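Local coordinates for cadherin-related family member 2 (Homo sapiens, PDB 5CZR), which forms calcium-dependent heterophilic adhesion complexes with CDHR5 between adjacent microvilli, controlling their packing at the apical membrane of epithelial cells, at residues A[158-161]-A[165-168]. Numbering follows the deposited sequence.
Sequences FRIL and SIVL
Ile160 and Ile166 meet over the inner face of a beta hairpin in the second cadherin repeat, a Greek-key beta sandwich; strand 158-160 is the outermost strand of its sheet and 165-168 lies between it and strand 123-130. The pair is antiparallel and non-hydrogen-bonded, with CA atoms 4.3 Å apart, and the two side chains slant across each other so that Ile160 CD1 rests 3.7 Å from Ile166 CG1. The first torsions differ: CG1 of Ile160 lies anti to its own N (chi1 -171°), whereas CG1 of Ile166 lies beside N (chi1 -67°), and these settings bring the two branches together. On the same face Phe158 and Leu168 form the next non-hydrogen-bonded pair, touching where CE1 of the ring approaches Leu168 CD1 at 3.9 Å. Three of the four reach the facing sheet: Phe158 packs edge-to-face with Tyr181 and touches Leu183 and Ile210, Ile160 meets Tyr142 and Ile144, and Ile166 contacts Leu183, Leu185 and Leu208. Leu168 lies against Val124 of its own sheet.

The other face carries Arg159 and Val167, the hydrogen-bonded pair, whose side chains run side by side in the same direction; Arg159 CB lies 4.0 Å from Val167 CG2. From there the extended arginine chain leads away from the partner strand, and one face of its guanidinium is met off-centre by Leu161 CD2. The side chain of Leu161 crosses that of Val167 at about a right angle, CD1 to CG1 4.1 Å.

Reciprocal backbone bonds fix this register. Val167 N donates to Arg159 O at 2.8 Å, and Arg159 N returns a bond to Val167 O. Toward the turn, where Asn163 OD1 accepts a hydrogen bond from Ser165 N, a third bond runs from Leu161 N to Ser165 O, 2.8 Å long and 172° at the hydrogen.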
loop_
_atom_site.group_PDB
_atom_site.type_symbol
_atom_site.label_atom_id
_atom_site.label_comp_id
_atom_site.label_asym_id
_atom_site.label_seq_id
_atom_site.Cartn_x
_atom_site.Cartn_y
_atom_site.Cartn_z
ATOM N N PHE A 158 -13.190 26.467 6.508
ATOM C CA PHE A 158 -12.272 25.559 7.149
ATOM C C PHE A 158 -11.196 25.166 6.165
ATOM O O PHE A 158 -11.417 25.169 4.969
ATOM C CB PHE A 158 -13.000 24.324 7.655
ATOM C CG PHE A 158 -14.076 24.628 8.650
ATOM C CD1 PHE A 158 -13.751 24.806 9.976
ATOM C CD2 PHE A 158 -15.388 24.763 8.251
ATOM C CE1 PHE A 158 -14.712 25.101 10.911
ATOM C CE2 PHE A 158 -16.386 25.014 9.175
ATOM C CZ PHE A 158 -16.039 25.219 10.509
ATOM N N ARG A 159 -10.011 24.890 6.688
ATOM C CA ARG A 159 -8.937 24.417 5.876
ATOM C C ARG A 159 -8.321 23.264 6.620
ATOM O O ARG A 159 -8.271 23.256 7.855
ATOM C CB ARG A 159 -8.031 25.600 5.510
ATOM C CG ARG A 159 -6.659 25.255 5.003
ATOM C CD ARG A 159 -5.632 26.361 5.207
ATOM N NE ARG A 159 -4.388 26.143 4.419
ATOM C CZ ARG A 159 -3.294 26.901 4.484
ATOM N NH1 ARG A 159 -2.244 26.612 3.728
ATOM N NH2 ARG A 159 -3.245 27.947 5.285
ATOM N N ILE A 160 -7.901 22.238 5.892
ATOM C CA ILE A 160 -7.158 21.134 6.538
ATOM C C ILE A 160 -5.697 21.189 6.135
ATOM O O ILE A 160 -5.405 21.341 4.965
ATOM C CB ILE A 160 -7.796 19.763 6.236
ATOM C CG1 ILE A 160 -7.164 18.687 7.086
ATOM C CG2 ILE A 160 -7.724 19.402 4.746
ATOM C CD1 ILE A 160 -8.010 17.439 7.231
ATOM N N LEU A 161 -4.793 21.091 7.102
ATOM C CA LEU A 161 -3.354 21.200 6.849
ATOM C C LEU A 161 -2.732 19.805 6.640
ATOM O O LEU A 161 -3.395 18.818 6.876
ATOM C CB LEU A 161 -2.650 21.904 8.027
ATOM C CG LEU A 161 -3.230 23.244 8.470
ATOM C CD1 LEU A 161 -2.397 23.843 9.591
ATOM C CD2 LEU A 161 -3.291 24.214 7.303
ATOM N N SER A 165 -4.487 18.681 10.865
ATOM C CA SER A 165 -5.185 19.666 11.661
ATOM C C SER A 165 -6.129 20.459 10.790
ATOM O O SER A 165 -5.777 20.893 9.698
ATOM C CB SER A 165 -4.227 20.614 12.394
ATOM O OG SER A 165 -3.567 19.883 13.408
ATOM N N ILE A 166 -7.345 20.633 11.287
ATOM C CA ILE A 166 -8.311 21.454 10.631
ATOM C C ILE A 166 -8.304 22.802 11.349
ATOM O O ILE A 166 -8.468 22.872 12.555
ATOM C CB ILE A 166 -9.699 20.784 10.697
ATOM C CG1 ILE A 166 -9.660 19.520 9.868
ATOM C CG2 ILE A 166 -10.805 21.709 10.215
ATOM C CD1 ILE A 166 -10.746 18.550 10.236
ATOM N N VAL A 167 -8.214 23.860 10.561
ATOM C CA VAL A 167 -8.201 25.225 11.079
ATOM C C VAL A 167 -9.425 26.035 10.648
ATOM O O VAL A 167 -9.967 25.876 9.532
ATOM C CB VAL A 167 -6.903 25.989 10.724
ATOM C CG1 VAL A 167 -5.724 25.324 11.376
ATOM C CG2 VAL A 167 -6.697 26.122 9.226
ATOM N N LEU A 168 -9.813 26.967 11.515
ATOM C CA LEU A 168 -10.848 27.921 11.178
ATOM C C LEU A 168 -10.270 28.959 10.226
ATOM O O LEU A 168 -9.245 29.588 10.505
ATOM C CB LEU A 168 -11.379 28.576 12.439
ATOM C CG LEU A 168 -12.530 29.545 12.218
ATOM C CD1 LEU A 168 -13.741 28.790 11.688
ATOM C CD2 LEU A 168 -12.862 30.298 13.508
#